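Local coordinates for mandelate racemase / muconate lactonizing enzyme, C-terminal domain protein (PDB 4JHM), which belongs to the enolase superfamily, pairing an N-terminal capping domain with a TIM-barrel-like C-terminal domain, at residues T338-D343 with H349-N354. Residues are numbered along the deposited sequence; the frame is centred on the assembly and turned at random.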
ATOM      1  N   THR A 338       1.635  35.626 -39.823  1.00 93.86           N
ATOM      2  CA  THR A 338       2.685  35.303 -38.867  1.00 96.00           C
ATOM      3  C   THR A 338       3.266  33.934 -39.169  1.00 95.35           C
ATOM      4  O   THR A 338       2.541  33.028 -39.565  1.00101.93           O
ATOM      5  CB  THR A 338       2.135  35.278 -37.433  1.00 95.43           C
ATOM      6  OG1 THR A 338       1.543  36.547 -37.121  1.00100.08           O
ATOM      7  CG2 THR A 338       3.251  34.968 -36.435  1.00 93.34           C
ATOM      8  N   GLN A 339       4.571  33.776 -38.967  1.00 95.19           N
ATOM      9  CA  GLN A 339       5.222  32.491 -39.202  1.00 92.18           C
ATOM     10  C   GLN A 339       6.137  32.088 -38.050  1.00 89.97           C
ATOM     11  O   GLN A 339       7.213  32.651 -37.866  1.00 91.57           O
ATOM     12  CB  GLN A 339       6.017  32.529 -40.504  1.00 94.62           C
ATOM     13  CG  GLN A 339       5.148  32.683 -41.741  1.00 97.30           C
ATOM     14  CD  GLN A 339       5.950  32.623 -43.024  1.00101.67           C
ATOM     15  OE1 GLN A 339       5.503  32.055 -44.018  1.00100.93           O
ATOM     16  NE2 GLN A 339       7.146  33.206 -43.009  1.00107.07           N
ATOM     17  N   ILE A 340       5.699  31.102 -37.278  1.00 88.43           N
ATOM     18  CA  ILE A 340       6.523  30.552 -36.216  1.00 84.52           C
ATOM     19  C   ILE A 340       7.324  29.379 -36.768  1.00 80.87           C
ATOM     20  O   ILE A 340       6.896  28.234 -36.691  1.00 80.55           O
ATOM     21  CB  ILE A 340       5.671  30.098 -35.016  1.00 81.38           C
ATOM     22  CG1 ILE A 340       4.884  31.291 -34.461  1.00 82.51           C
ATOM     23  CG2 ILE A 340       6.557  29.497 -33.936  1.00 79.40           C
ATOM     24  CD1 ILE A 340       3.991  30.965 -33.285  1.00 81.86           C
ATOM     25  N   ARG A 341       8.485  29.682 -37.337  1.00 81.10           N
ATOM     26  CA  ARG A 341       9.346  28.663 -37.915  1.00 80.46           C
ATOM     27  C   ARG A 341      10.546  28.401 -37.015  1.00 79.35           C
ATOM     28  O   ARG A 341      10.719  29.055 -35.989  1.00 78.26           O
ATOM     29  CB  ARG A 341       9.808  29.102 -39.303  1.00 86.22           C
ATOM     30  CG  ARG A 341       8.662  29.564 -40.188  1.00 88.12           C
ATOM     31  CD  ARG A 341       9.043  29.631 -41.657  1.00 90.38           C
ATOM     32  NE  ARG A 341       7.894  29.321 -42.503  1.00 92.94           N
ATOM     33  CZ  ARG A 341       7.935  29.227 -43.827  1.00 93.54           C
ATOM     34  NH1 ARG A 341       9.072  29.427 -44.482  1.00 92.16           N
ATOM     35  NH2 ARG A 341       6.832  28.929 -44.498  1.00 93.64           N
ATOM     36  N   THR A 342      11.371  27.438 -37.407  1.00 80.53           N
ATOM     37  CA  THR A 342      12.507  27.014 -36.599  1.00 81.43           C
ATOM     38  C   THR A 342      13.800  27.539 -37.213  1.00 89.96           C
ATOM     39  O   THR A 342      14.101  27.261 -38.373  1.00 97.78           O
ATOM     40  CB  THR A 342      12.554  25.476 -36.493  1.00 79.31           C
ATOM     41  OG1 THR A 342      11.439  25.012 -35.712  1.00 74.10           O
ATOM     42  CG2 THR A 342      13.853  25.012 -35.849  1.00 78.75           C
ATOM     43  N   ASP A 343      14.564  28.303 -36.437  1.00 94.56           N
ATOM     44  CA  ASP A 343      15.768  28.945 -36.960  1.00 96.77           C
ATOM     45  C   ASP A 343      16.903  27.933 -37.152  1.00 98.82           C
ATOM     46  O   ASP A 343      16.733  26.735 -36.909  1.00 89.25           O
ATOM     47  CB  ASP A 343      16.202  30.111 -36.061  1.00 98.47           C
ATOM     48  CG  ASP A 343      16.890  29.654 -34.789  1.00102.82           C
ATOM     49  OD1 ASP A 343      17.246  28.462 -34.691  1.00104.18           O
ATOM     50  OD2 ASP A 343      17.081  30.494 -33.885  1.00108.68           O
ATOM     51  N   HIS A 349      11.199  30.930 -31.863  1.00 82.04           N
ATOM     52  CA  HIS A 349      11.149  32.190 -31.125  1.00 84.20           C
ATOM     53  C   HIS A 349       9.728  32.672 -30.870  1.00 80.37           C
ATOM     54  O   HIS A 349       8.841  32.473 -31.692  1.00 80.26           O
ATOM     55  CB  HIS A 349      11.912  33.277 -31.884  1.00 88.39           C
ATOM     56  CG  HIS A 349      13.394  33.085 -31.877  1.00 91.35           C
ATOM     57  ND1 HIS A 349      14.208  33.620 -30.902  1.00 92.59           N
ATOM     58  CD2 HIS A 349      14.209  32.411 -32.721  1.00 94.34           C
ATOM     59  CE1 HIS A 349      15.462  33.285 -31.148  1.00 96.56           C
ATOM     60  NE2 HIS A 349      15.490  32.552 -32.247  1.00 97.02           N
ATOM     61  N   ALA A 350       9.525  33.315 -29.726  1.00 80.73           N
ATOM     62  CA  ALA A 350       8.257  33.960 -29.430  1.00 79.91           C
ATOM     63  C   ALA A 350       7.985  35.005 -30.496  1.00 84.65           C
ATOM     64  O   ALA A 350       8.877  35.776 -30.839  1.00 84.53           O
ATOM     65  CB  ALA A 350       8.302  34.617 -28.065  1.00 81.00           C
ATOM     66  N   PRO A 351       6.752  35.028 -31.029  1.00 90.96           N
ATOM     67  CA  PRO A 351       6.358  36.011 -32.046  1.00 91.60           C
ATOM     68  C   PRO A 351       6.531  37.454 -31.576  1.00 93.94           C
ATOM     69  O   PRO A 351       6.799  37.699 -30.401  1.00 94.64           O
ATOM     70  CB  PRO A 351       4.879  35.698 -32.291  1.00 91.79           C
ATOM     71  CG  PRO A 351       4.713  34.271 -31.881  1.00 89.37           C
ATOM     72  CD  PRO A 351       5.683  34.050 -30.757  1.00 87.19           C
ATOM     73  N   ALA A 352       6.360  38.394 -32.499  1.00 98.60           N
ATOM     74  CA  ALA A 352       6.696  39.793 -32.259  1.00 97.62           C
ATOM     75  C   ALA A 352       5.649  40.543 -31.436  1.00 97.84           C
ATOM     76  O   ALA A 352       5.987  41.208 -30.456  1.00100.91           O
ATOM     77  CB  ALA A 352       6.914  40.502 -33.586  1.00 98.77           C
ATOM     78  N   GLY A 353       4.384  40.439 -31.838  1.00 94.85           N
ATOM     79  CA  GLY A 353       3.323  41.278 -31.276  1.00 94.90           C
ATOM     80  C   GLY A 353       3.067  41.069 -29.796  1.00 93.76           C
ATOM     81  O   GLY A 353       3.911  40.545 -29.073  1.00 98.00           O
ATOM     82  N   ASN A 354       1.894  41.498 -29.345  1.00 93.36           N
ATOM     83  CA  ASN A 354       1.450  41.234 -27.983  1.00 91.53           C
ATOM     84  C   ASN A 354       0.421  40.119 -27.969  1.00 90.33           C
ATOM     85  O   ASN A 354       0.078  39.566 -29.013  1.00 91.80           O
ATOM     86  CB  ASN A 354       0.849  42.489 -27.367  1.00 94.10           C
ATOM     87  CG  ASN A 354       1.835  43.630 -27.300  1.00 95.29           C
ATOM     88  OD1 ASN A 354       3.044  43.418 -27.191  1.00 91.53           O
ATOM     89  ND2 ASN A 354       1.324  44.854 -27.364  1.00 98.64           N
TER
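His-349 meets Asp-343 through a single hydrogen bond, NE2 to OD2 at 3.1 Å. The N-H...O angle of 144° shows that the bond is bent. On the histidine side the oxygen lies at the ring edge, close to the ring plane; on the carboxylate side the imidazole arrives at the anti side of OD2 and 31° out of the carboxylate plane. The carboxylate and ring planes stand 59° apart. With CG between its backbone N and carbonyl carbon, Asp-343 presents OD2 to the histidine while OD1 accepts backbone N-H bonds from Glu-345 and Tyr-347, which tie the carboxylate into the turn ahead of strand 347-349 and should limit its rotation.

Ala-350 turns its methyl from 338-343 toward Leu-315, and its backbone bonds to that of Thr-132. Pro-351 then brings its ring to Ile-340: CG sits 3.7 Å from CD1 and 3.9 Å from CG1, so the ethyl branch makes this apolar contact. With CG2 anti to the backbone N, Ile-340 places CG1 beside that N, and the extended outer torsion carries CD1 to the proline. Ala-308 and Leu-311 of helix 304-316 also pack on this isoleucine.

Polar at one end and apolar at the other, the contact joins the loop after strand 323-326 to the chain just past strand 347-349, which runs antiparallel to 133-139 in the TIM-barrel-like domain characteristic of the enolase superfamily.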